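Local coordinates for protein multisubunit Na+/H+ antiporter, D subunit (Anoxybacillus flavithermus, PDB 6Z16) that probably exchanges sodium ions for protons across the cell membrane as the D subunit of a multisubunit CPA3-type antiporter related to complex I, at residues 113-124 and 243-254; 320-328 and 467-478. All coordinates share one frame; numbering follows the deposited sequence.

Contact 1: 113-124 and 243-254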
loop_
_atom_site.group_PDB
_atom_site.type_symbol
_atom_site.label_atom_id
_atom_site.label_comp_id
_atom_site.label_asym_id
_atom_site.label_seq_id
_atom_site.Cartn_x
_atom_site.Cartn_y
_atom_site.Cartn_z
ATOM N N PHE D 113 -26.719 12.056 45.109
ATOM C CA PHE D 113 -26.513 13.128 46.083
ATOM C C PHE D 113 -25.562 14.195 45.550
ATOM O O PHE D 113 -25.878 15.397 45.552
ATOM C CB PHE D 113 -25.955 12.513 47.369
ATOM C CG PHE D 113 -25.813 13.480 48.511
ATOM C CD1 PHE D 113 -26.875 13.732 49.351
ATOM C CD2 PHE D 113 -24.610 14.134 48.743
ATOM C CE1 PHE D 113 -26.743 14.613 50.397
ATOM C CE2 PHE D 113 -24.481 15.025 49.778
ATOM C CZ PHE D 113 -25.549 15.261 50.605
ATOM N N GLN D 114 -24.381 13.766 45.094
ATOM C CA GLN D 114 -23.390 14.725 44.623
ATOM C C GLN D 114 -23.825 15.411 43.335
ATOM O O GLN D 114 -23.504 16.581 43.137
ATOM C CB GLN D 114 -22.038 14.044 44.437
ATOM C CG GLN D 114 -21.406 13.542 45.721
ATOM C CD GLN D 114 -20.947 14.654 46.631
ATOM O OE1 GLN D 114 -20.381 15.645 46.182
ATOM N NE2 GLN D 114 -21.200 14.501 47.922
ATOM N N PHE D 115 -24.587 14.728 42.471
ATOM C CA PHE D 115 -25.095 15.402 41.277
ATOM C C PHE D 115 -26.154 16.442 41.619
ATOM O O PHE D 115 -26.230 17.483 40.952
ATOM C CB PHE D 115 -25.663 14.411 40.258
ATOM C CG PHE D 115 -24.621 13.708 39.440
ATOM C CD1 PHE D 115 -23.835 14.422 38.552
ATOM C CD2 PHE D 115 -24.490 12.332 39.483
ATOM C CE1 PHE D 115 -22.888 13.787 37.789
ATOM C CE2 PHE D 115 -23.548 11.687 38.718
ATOM C CZ PHE D 115 -22.747 12.416 37.867
ATOM N N LEU D 116 -26.959 16.192 42.654
ATOM C CA LEU D 116 -27.915 17.203 43.097
ATOM C C LEU D 116 -27.210 18.437 43.641
ATOM O O LEU D 116 -27.620 19.574 43.354
ATOM C CB LEU D 116 -28.853 16.615 44.145
ATOM C CG LEU D 116 -29.902 17.560 44.718
ATOM C CD1 LEU D 116 -30.774 18.107 43.617
ATOM C CD2 LEU D 116 -30.745 16.827 45.731
ATOM N N ILE D 117 -26.131 18.240 44.404
ATOM C CA ILE D 117 -25.459 19.431 44.921
ATOM C C ILE D 117 -24.654 20.122 43.821
ATOM O O ILE D 117 -24.476 21.346 43.867
ATOM C CB ILE D 117 -24.621 19.131 46.183
ATOM C CG1 ILE D 117 -23.440 18.226 45.897
ATOM C CG2 ILE D 117 -25.493 18.505 47.258
ATOM C CD1 ILE D 117 -22.534 18.046 47.077
ATOM N N VAL D 118 -24.230 19.379 42.784
ATOM C CA VAL D 118 -23.679 19.989 41.568
ATOM C C VAL D 118 -24.700 20.908 40.919
ATOM O O VAL D 118 -24.391 22.053 40.565
ATOM C CB VAL D 118 -23.215 18.907 40.572
ATOM C CG1 VAL D 118 -22.998 19.493 39.188
ATOM C CG2 VAL D 118 -21.930 18.349 40.990
ATOM N N GLY D 119 -25.933 20.413 40.766
ATOM C CA GLY D 119 -26.976 21.190 40.115
ATOM C C GLY D 119 -27.321 22.468 40.854
ATOM O O GLY D 119 -27.375 23.546 40.253
ATOM N N VAL D 120 -27.499 22.379 42.179
ATOM C CA VAL D 120 -27.863 23.589 42.921
ATOM C C VAL D 120 -26.691 24.571 42.995
ATOM O O VAL D 120 -26.882 25.778 42.790
ATOM C CB VAL D 120 -28.442 23.265 44.314
ATOM C CG1 VAL D 120 -29.748 22.545 44.187
ATOM C CG2 VAL D 120 -27.531 22.429 45.127
ATOM N N ASN D 121 -25.458 24.080 43.221
ATOM C CA ASN D 121 -24.313 24.981 43.301
ATOM C C ASN D 121 -24.008 25.629 41.966
ATOM O O ASN D 121 -23.571 26.781 41.932
ATOM C CB ASN D 121 -23.077 24.243 43.806
ATOM C CG ASN D 121 -23.116 23.990 45.289
ATOM O OD1 ASN D 121 -23.517 24.852 46.063
ATOM N ND2 ASN D 121 -22.686 22.808 45.696
ATOM N N GLY D 122 -24.256 24.929 40.860
ATOM C CA GLY D 122 -24.099 25.553 39.563
ATOM C C GLY D 122 -25.195 26.545 39.261
ATOM O O GLY D 122 -24.965 27.533 38.557
ATOM N N ALA D 123 -26.398 26.306 39.789
ATOM C CA ALA D 123 -27.492 27.241 39.572
ATOM C C ALA D 123 -27.290 28.548 40.324
ATOM O O ALA D 123 -27.674 29.606 39.817
ATOM C CB ALA D 123 -28.812 26.594 39.969
ATOM N N PHE D 124 -26.684 28.511 41.518
ATOM C CA PHE D 124 -26.493 29.769 42.242
ATOM C C PHE D 124 -25.400 30.634 41.629
ATOM O O PHE D 124 -25.441 31.858 41.769
ATOM C CB PHE D 124 -26.185 29.543 43.723
ATOM C CG PHE D 124 -27.327 28.971 44.498
ATOM C CD1 PHE D 124 -28.506 29.674 44.629
ATOM C CD2 PHE D 124 -27.193 27.770 45.165
ATOM C CE1 PHE D 124 -29.558 29.154 45.348
ATOM C CE2 PHE D 124 -28.239 27.242 45.893
ATOM C CZ PHE D 124 -29.422 27.934 45.987
ATOM N N LEU D 243 -32.978 17.409 51.815
ATOM C CA LEU D 243 -32.327 18.028 50.663
ATOM C C LEU D 243 -33.314 18.797 49.799
ATOM O O LEU D 243 -33.007 19.895 49.326
ATOM C CB LEU D 243 -31.646 16.965 49.812
ATOM C CG LEU D 243 -30.371 16.279 50.247
ATOM C CD1 LEU D 243 -30.170 15.122 49.308
ATOM C CD2 LEU D 243 -29.221 17.260 50.146
ATOM N N PHE D 244 -34.495 18.218 49.567
ATOM C CA PHE D 244 -35.474 18.846 48.684
ATOM C C PHE D 244 -36.041 20.115 49.305
ATOM O O PHE D 244 -36.080 21.169 48.661
ATOM C CB PHE D 244 -36.610 17.876 48.360
ATOM C CG PHE D 244 -36.242 16.760 47.415
ATOM C CD1 PHE D 244 -34.988 16.677 46.823
ATOM C CD2 PHE D 244 -37.198 15.820 47.070
ATOM C CE1 PHE D 244 -34.692 15.659 45.945
ATOM C CE2 PHE D 244 -36.906 14.803 46.193
ATOM C CZ PHE D 244 -35.656 14.726 45.626
ATOM N N GLY D 245 -36.477 20.029 50.563
ATOM C CA GLY D 245 -37.049 21.179 51.235
ATOM C C GLY D 245 -36.041 22.264 51.539
ATOM O O GLY D 245 -36.392 23.445 51.581
ATOM N N GLY D 246 -34.776 21.893 51.739
ATOM C CA GLY D 246 -33.767 22.903 51.979
ATOM C C GLY D 246 -33.316 23.648 50.743
ATOM O O GLY D 246 -32.967 24.828 50.830
ATOM N N LEU D 247 -33.333 22.997 49.578
ATOM C CA LEU D 247 -32.580 23.496 48.432
ATOM C C LEU D 247 -33.403 23.752 47.180
ATOM O O LEU D 247 -33.112 24.708 46.459
ATOM C CB LEU D 247 -31.459 22.510 48.086
ATOM C CG LEU D 247 -30.377 22.318 49.143
ATOM C CD1 LEU D 247 -29.446 21.181 48.753
ATOM C CD2 LEU D 247 -29.612 23.613 49.340
ATOM N N LEU D 248 -34.408 22.920 46.881
ATOM C CA LEU D 248 -35.003 22.937 45.545
ATOM C C LEU D 248 -35.908 24.139 45.333
ATOM O O LEU D 248 -35.851 24.785 44.283
ATOM C CB LEU D 248 -35.798 21.666 45.283
ATOM C CG LEU D 248 -35.118 20.311 45.174
ATOM C CD1 LEU D 248 -36.190 19.306 44.820
ATOM C CD2 LEU D 248 -34.030 20.338 44.136
ATOM N N THR D 249 -36.768 24.438 46.298
ATOM C CA THR D 249 -37.691 25.550 46.134
ATOM C C THR D 249 -37.018 26.902 46.286
ATOM O O THR D 249 -37.591 27.910 45.863
ATOM C CB THR D 249 -38.834 25.428 47.133
ATOM O OG1 THR D 249 -38.303 25.425 48.462
ATOM C CG2 THR D 249 -39.584 24.143 46.898
ATOM N N LYS D 250 -35.821 26.950 46.858
ATOM C CA LYS D 250 -35.171 28.218 47.149
ATOM C C LYS D 250 -34.274 28.699 46.027
ATOM O O LYS D 250 -33.755 29.816 46.110
ATOM C CB LYS D 250 -34.353 28.130 48.439
ATOM C CG LYS D 250 -35.147 28.340 49.721
ATOM C CD LYS D 250 -35.887 27.095 50.155
ATOM C CE LYS D 250 -36.556 27.305 51.484
ATOM N NZ LYS D 250 -37.325 26.108 51.898
ATOM N N VAL D 251 -34.067 27.896 44.987
ATOM C CA VAL D 251 -33.354 28.385 43.815
ATOM C C VAL D 251 -34.316 29.050 42.831
ATOM O O VAL D 251 -33.904 29.951 42.085
ATOM C CB VAL D 251 -32.531 27.240 43.188
ATOM C CG1 VAL D 251 -33.417 26.170 42.592
ATOM C CG2 VAL D 251 -31.536 27.762 42.172
ATOM N N GLY D 252 -35.600 28.683 42.859
ATOM C CA GLY D 252 -36.597 29.460 42.144
ATOM C C GLY D 252 -36.772 30.846 42.733
ATOM O O GLY D 252 -36.946 31.825 42.002
ATOM N N VAL D 253 -36.695 30.948 44.062
ATOM C CA VAL D 253 -36.773 32.238 44.741
ATOM C C VAL D 253 -35.577 33.109 44.379
ATOM O O VAL D 253 -35.725 34.301 44.078
ATOM C CB VAL D 253 -36.878 32.019 46.261
ATOM C CG1 VAL D 253 -36.887 33.338 46.996
ATOM C CG2 VAL D 253 -38.116 31.214 46.588
ATOM N N TYR D 254 -34.380 32.516 44.365
ATOM C CA TYR D 254 -33.187 33.247 43.954
ATOM C C TYR D 254 -33.245 33.660 42.493
ATOM O O TYR D 254 -32.750 34.734 42.133
ATOM C CB TYR D 254 -31.935 32.409 44.216
ATOM C CG TYR D 254 -30.693 33.027 43.629
ATOM C CD1 TYR D 254 -30.141 34.169 44.179
ATOM C CD2 TYR D 254 -30.086 32.480 42.508
ATOM C CE1 TYR D 254 -29.016 34.744 43.640
ATOM C CE2 TYR D 254 -28.965 33.052 41.959
ATOM C CZ TYR D 254 -28.432 34.180 42.532
ATOM O OH TYR D 254 -27.311 34.752 41.990
#

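Contact 2: 320-328 and 467-478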
loop_
_atom_site.group_PDB
_atom_site.type_symbol
_atom_site.label_atom_id
_atom_site.label_comp_id
_atom_site.label_asym_id
_atom_site.label_seq_id
_atom_site.Cartn_x
_atom_site.Cartn_y
_atom_site.Cartn_z
ATOM N N PRO D 320 -33.905 48.618 49.781
ATOM C CA PRO D 320 -32.796 47.802 50.301
ATOM C C PRO D 320 -33.058 47.163 51.657
ATOM O O PRO D 320 -32.454 46.127 51.961
ATOM C CB PRO D 320 -31.632 48.801 50.351
ATOM C CG PRO D 320 -32.251 50.131 50.334
ATOM C CD PRO D 320 -33.485 50.002 49.516
ATOM N N GLU D 321 -33.963 47.718 52.462
ATOM C CA GLU D 321 -34.288 47.093 53.738
ATOM C C GLU D 321 -35.088 45.813 53.541
ATOM O O GLU D 321 -34.857 44.816 54.235
ATOM C CB GLU D 321 -35.051 48.073 54.626
ATOM C CG GLU D 321 -34.209 49.232 55.141
ATOM C CD GLU D 321 -34.133 50.397 54.169
ATOM O OE1 GLU D 321 -34.826 50.354 53.131
ATOM O OE2 GLU D 321 -33.371 51.350 54.442
ATOM N N SER D 322 -36.003 45.809 52.573
ATOM C CA SER D 322 -36.774 44.608 52.275
ATOM C C SER D 322 -35.908 43.529 51.637
ATOM O O SER D 322 -36.083 42.336 51.921
ATOM C CB SER D 322 -37.948 44.968 51.371
ATOM O OG SER D 322 -37.492 45.568 50.174
ATOM N N VAL D 323 -34.964 43.933 50.783
ATOM C CA VAL D 323 -34.029 42.989 50.178
ATOM C C VAL D 323 -33.122 42.386 51.243
ATOM O O VAL D 323 -32.846 41.177 51.239
ATOM C CB VAL D 323 -33.229 43.695 49.068
ATOM C CG1 VAL D 323 -32.173 42.793 48.498
ATOM C CG2 VAL D 323 -34.157 44.136 47.962
ATOM N N GLU D 324 -32.695 43.208 52.203
ATOM C CA GLU D 324 -31.867 42.728 53.301
ATOM C C GLU D 324 -32.623 41.731 54.170
ATOM O O GLU D 324 -32.096 40.659 54.510
ATOM C CB GLU D 324 -31.398 43.930 54.107
ATOM C CG GLU D 324 -30.382 43.630 55.152
ATOM C CD GLU D 324 -29.843 44.891 55.773
ATOM O OE1 GLU D 324 -30.316 45.986 55.408
ATOM O OE2 GLU D 324 -28.932 44.790 56.615
ATOM N N GLY D 325 -33.884 42.043 54.476
ATOM C CA GLY D 325 -34.696 41.143 55.271
ATOM C C GLY D 325 -34.976 39.822 54.584
ATOM O O GLY D 325 -34.943 38.765 55.222
ATOM N N THR D 326 -35.221 39.851 53.273
ATOM C CA THR D 326 -35.480 38.580 52.608
ATOM C C THR D 326 -34.211 37.757 52.394
ATOM O O THR D 326 -34.308 36.530 52.357
ATOM C CB THR D 326 -36.241 38.781 51.288
ATOM O OG1 THR D 326 -36.618 37.505 50.759
ATOM C CG2 THR D 326 -35.427 39.505 50.259
ATOM N N ILE D 327 -33.025 38.380 52.348
ATOM C CA ILE D 327 -31.783 37.599 52.311
ATOM C C ILE D 327 -31.549 36.878 53.638
ATOM O O ILE D 327 -31.237 35.671 53.657
ATOM C CB ILE D 327 -30.590 38.493 51.929
ATOM C CG1 ILE D 327 -30.688 38.911 50.469
ATOM C CG2 ILE D 327 -29.282 37.767 52.117
ATOM C CD1 ILE D 327 -29.746 40.005 50.098
ATOM N N PHE D 328 -31.696 37.604 54.763
ATOM C CA PHE D 328 -31.583 36.983 56.089
ATOM C C PHE D 328 -32.584 35.841 56.266
ATOM O O PHE D 328 -32.224 34.734 56.715
ATOM C CB PHE D 328 -31.798 38.015 57.199
ATOM C CG PHE D 328 -30.605 38.874 57.500
ATOM C CD1 PHE D 328 -29.528 38.354 58.186
ATOM C CD2 PHE D 328 -30.600 40.217 57.189
ATOM C CE1 PHE D 328 -28.441 39.138 58.491
ATOM C CE2 PHE D 328 -29.522 41.011 57.492
ATOM C CZ PHE D 328 -28.441 40.471 58.145
ATOM N N ARG D 467 -23.696 40.140 59.082
ATOM C CA ARG D 467 -24.353 41.225 58.358
ATOM C C ARG D 467 -23.547 41.866 57.217
ATOM O O ARG D 467 -24.153 42.069 56.162
ATOM C CB ARG D 467 -24.832 42.316 59.321
ATOM C CG ARG D 467 -25.668 43.385 58.623
ATOM C CD ARG D 467 -26.116 44.494 59.519
ATOM N NE ARG D 467 -26.866 45.503 58.776
ATOM C CZ ARG D 467 -26.315 46.544 58.164
ATOM N NH1 ARG D 467 -25.004 46.718 58.202
ATOM N NH2 ARG D 467 -27.071 47.411 57.510
ATOM N N PRO D 468 -22.243 42.211 57.329
ATOM C CA PRO D 468 -21.591 42.931 56.205
ATOM C C PRO D 468 -21.495 42.154 54.893
ATOM O O PRO D 468 -21.441 42.786 53.824
ATOM C CB PRO D 468 -20.198 43.255 56.753
ATOM C CG PRO D 468 -20.363 43.269 58.190
ATOM C CD PRO D 468 -21.326 42.186 58.488
ATOM N N PHE D 469 -21.536 40.820 54.940
ATOM C CA PHE D 469 -21.733 40.033 53.728
ATOM C C PHE D 469 -23.071 40.367 53.080
ATOM O O PHE D 469 -23.148 40.621 51.871
ATOM C CB PHE D 469 -21.678 38.541 54.051
ATOM C CG PHE D 469 -20.391 38.100 54.670
ATOM C CD1 PHE D 469 -19.245 37.976 53.910
ATOM C CD2 PHE D 469 -20.341 37.763 56.008
ATOM C CE1 PHE D 469 -18.063 37.559 54.484
ATOM C CE2 PHE D 469 -19.163 37.342 56.586
ATOM C CZ PHE D 469 -18.023 37.242 55.822
ATOM N N VAL D 470 -24.133 40.399 53.889
ATOM C CA VAL D 470 -25.468 40.717 53.397
ATOM C C VAL D 470 -25.541 42.173 52.951
ATOM O O VAL D 470 -26.272 42.504 52.015
ATOM C CB VAL D 470 -26.500 40.367 54.488
ATOM C CG1 VAL D 470 -27.913 40.669 54.051
ATOM C CG2 VAL D 470 -26.379 38.907 54.857
ATOM N N LEU D 471 -24.736 43.049 53.550
ATOM C CA LEU D 471 -24.704 44.441 53.121
ATOM C C LEU D 471 -24.072 44.584 51.742
ATOM O O LEU D 471 -24.564 45.353 50.909
ATOM C CB LEU D 471 -23.957 45.295 54.141
ATOM C CG LEU D 471 -23.899 46.784 53.806
ATOM C CD1 LEU D 471 -25.296 47.362 53.761
ATOM C CD2 LEU D 471 -23.031 47.532 54.795
ATOM N N ASP D 472 -22.997 43.838 51.470
ATOM C CA ASP D 472 -22.434 43.868 50.119
ATOM C C ASP D 472 -23.356 43.200 49.106
ATOM O O ASP D 472 -23.434 43.647 47.949
ATOM C CB ASP D 472 -21.058 43.215 50.100
ATOM C CG ASP D 472 -20.013 44.063 50.781
ATOM O OD1 ASP D 472 -20.186 45.297 50.819
ATOM O OD2 ASP D 472 -19.012 43.500 51.267
ATOM N N ALA D 473 -24.082 42.161 49.530
ATOM C CA ALA D 473 -25.082 41.544 48.663
ATOM C C ALA D 473 -26.194 42.525 48.305
ATOM O O ALA D 473 -26.601 42.604 47.144
ATOM C CB ALA D 473 -25.661 40.298 49.331
ATOM N N VAL D 474 -26.668 43.304 49.278
ATOM C CA VAL D 474 -27.692 44.313 49.014
ATOM C C VAL D 474 -27.143 45.422 48.127
ATOM O O VAL D 474 -27.822 45.886 47.205
ATOM C CB VAL D 474 -28.252 44.856 50.343
ATOM C CG1 VAL D 474 -29.091 46.087 50.130
ATOM C CG2 VAL D 474 -29.109 43.804 50.999
ATOM N N ASN D 475 -25.890 45.824 48.349
ATOM C CA ASN D 475 -25.273 46.850 47.518
ATOM C C ASN D 475 -25.089 46.412 46.073
ATOM O O ASN D 475 -25.034 47.269 45.187
ATOM C CB ASN D 475 -23.925 47.259 48.097
ATOM C CG ASN D 475 -24.063 48.057 49.361
ATOM O OD1 ASN D 475 -24.914 48.936 49.461
ATOM N ND2 ASN D 475 -23.230 47.753 50.343
ATOM N N VAL D 476 -24.994 45.109 45.807
ATOM C CA VAL D 476 -24.941 44.688 44.410
ATOM C C VAL D 476 -26.326 44.361 43.845
ATOM O O VAL D 476 -26.510 44.410 42.622
ATOM C CB VAL D 476 -23.964 43.509 44.215
ATOM C CG1 VAL D 476 -24.576 42.174 44.609
ATOM C CG2 VAL D 476 -23.405 43.484 42.800
ATOM N N LEU D 477 -27.321 44.079 44.693
ATOM C CA LEU D 477 -28.647 43.766 44.160
ATOM C C LEU D 477 -29.425 45.010 43.754
ATOM O O LEU D 477 -30.042 45.028 42.685
ATOM C CB LEU D 477 -29.458 42.965 45.167
ATOM C CG LEU D 477 -29.002 41.524 45.298
ATOM C CD1 LEU D 477 -29.714 40.872 46.445
ATOM C CD2 LEU D 477 -29.225 40.779 44.010
ATOM N N VAL D 478 -29.429 46.056 44.587
ATOM C CA VAL D 478 -30.188 47.261 44.255
ATOM C C VAL D 478 -29.437 48.180 43.312
ATOM O O VAL D 478 -29.949 49.253 42.968
ATOM C CB VAL D 478 -30.578 48.058 45.516
ATOM C CG1 VAL D 478 -31.366 47.177 46.467
ATOM C CG2 VAL D 478 -29.354 48.650 46.185
#

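Contact 1: 113-124 and 243-254
L243 reaches across to F113 and L116, and its atoms can be followed outward from the backbone. CB lies 4.2 Å from L116 CD2, the two leucine side chains sliding past each other in opposite directions. One bond further, CG is 4.0 Å from F113 CE1. L243 CD1 meets the ring obliquely, 3.6 Å from F113 CD1, and CD2 is equally near CE1. L116 is divided between two further partners, CD2 also meeting the ring edge of F244 and CD1 the CD2 methyl of L248. V120 CG1 faces L247 CB in the next turn. Regular bonding in the second helix is disturbed near L247-L248, where L247 N makes only weak bonds, yet segment 249-254 runs 13° from 113-124 with axes 10.6 Å apart. K250 lies a little further along, its NZ bonded to G245 O at 2.8 Å and weakly paired with D333. A buried lysine in a distorted membrane helix is consistent with the line of buried charged residues through complex I antiporter-like subunits. A123 CB touches V251 CG2 at 3.7 Å. F124 CG stands anti to its carbonyl carbon (chi1 -67°); from there CE1 reaches V251, while the ring edge meets the face of Y254 in an offset edge-to-face pair, centroids 5.7 Å apart and planes at 66°. The Y254 hydroxyl is bonded to R258.

Contact 2: 320-328 and 467-478
The F328 ring carries V470 over one face, with CG1 3.8 Å from CE2 in a CH-pi contact, while two groups stand at its edge: R467 CG, 4.1 Å from CZ, and E324 OE2, in the ring plane. The other flat groups, the E324 carboxylate and the R467 guanidinium, are turned 50° against each other, and OE2 approaches the guanidinium obliquely. The salt bridge runs from R467 NE to E324 OE2 at 3.1 Å; its hydrogen bond is bent and weak, and NH2 lies 3.3 Å from the same oxygen. E324 gets there with CG anti to the backbone N (chi1 -172°) and the chain extended, bringing its CG across V470, near CG1. Were R467 replaced by an alanine, the E324 carboxylate would probably lose this positive mate, and the CZ edge of F328 its cover from the arginine CG. The pair lies near a neighbouring subunit, whose L95 packs on E324 and S94 on R467. Further along, the interface is apolar. I327 is a knob in the hole formed by V470, A473, V474 and L477, its CD1 meeting L477 CD1 tip to tip at 3.8 Å. V474 returns the fit by sitting among P320, V323, E324 and I327, with CG1 3.7 Å from P320 CB. The short axes are 9.6 Å apart and cross at 130°. Such reciprocal knobs-into-holes packing is typical of helix bundles; here it joins the first turns of helix 320-351 to the last turns of helix 463-477 in the membrane fold.

How the contacts relate
Following the chain from the N terminus, helix 109-124 comes first, and contact 1 closes when helices 238-247 and 249-263 return to it after 118 mostly helical residues. Only later does helix 320-351 begin, and contact 2 closes 138 residues further on at helix 463-477. The loops are thus in series, neither nested nor crossed. Their centres are 21 Å apart and their nearest atoms about 6 Å, without touching. Helix 76-99, earlier in the chain, touches both: L81 meets F124 and Y254, and L77 meets I327, A473 and L477. L477 also packs on R258 of helix 249-263, while K250 packs on L330 of helix 320-351.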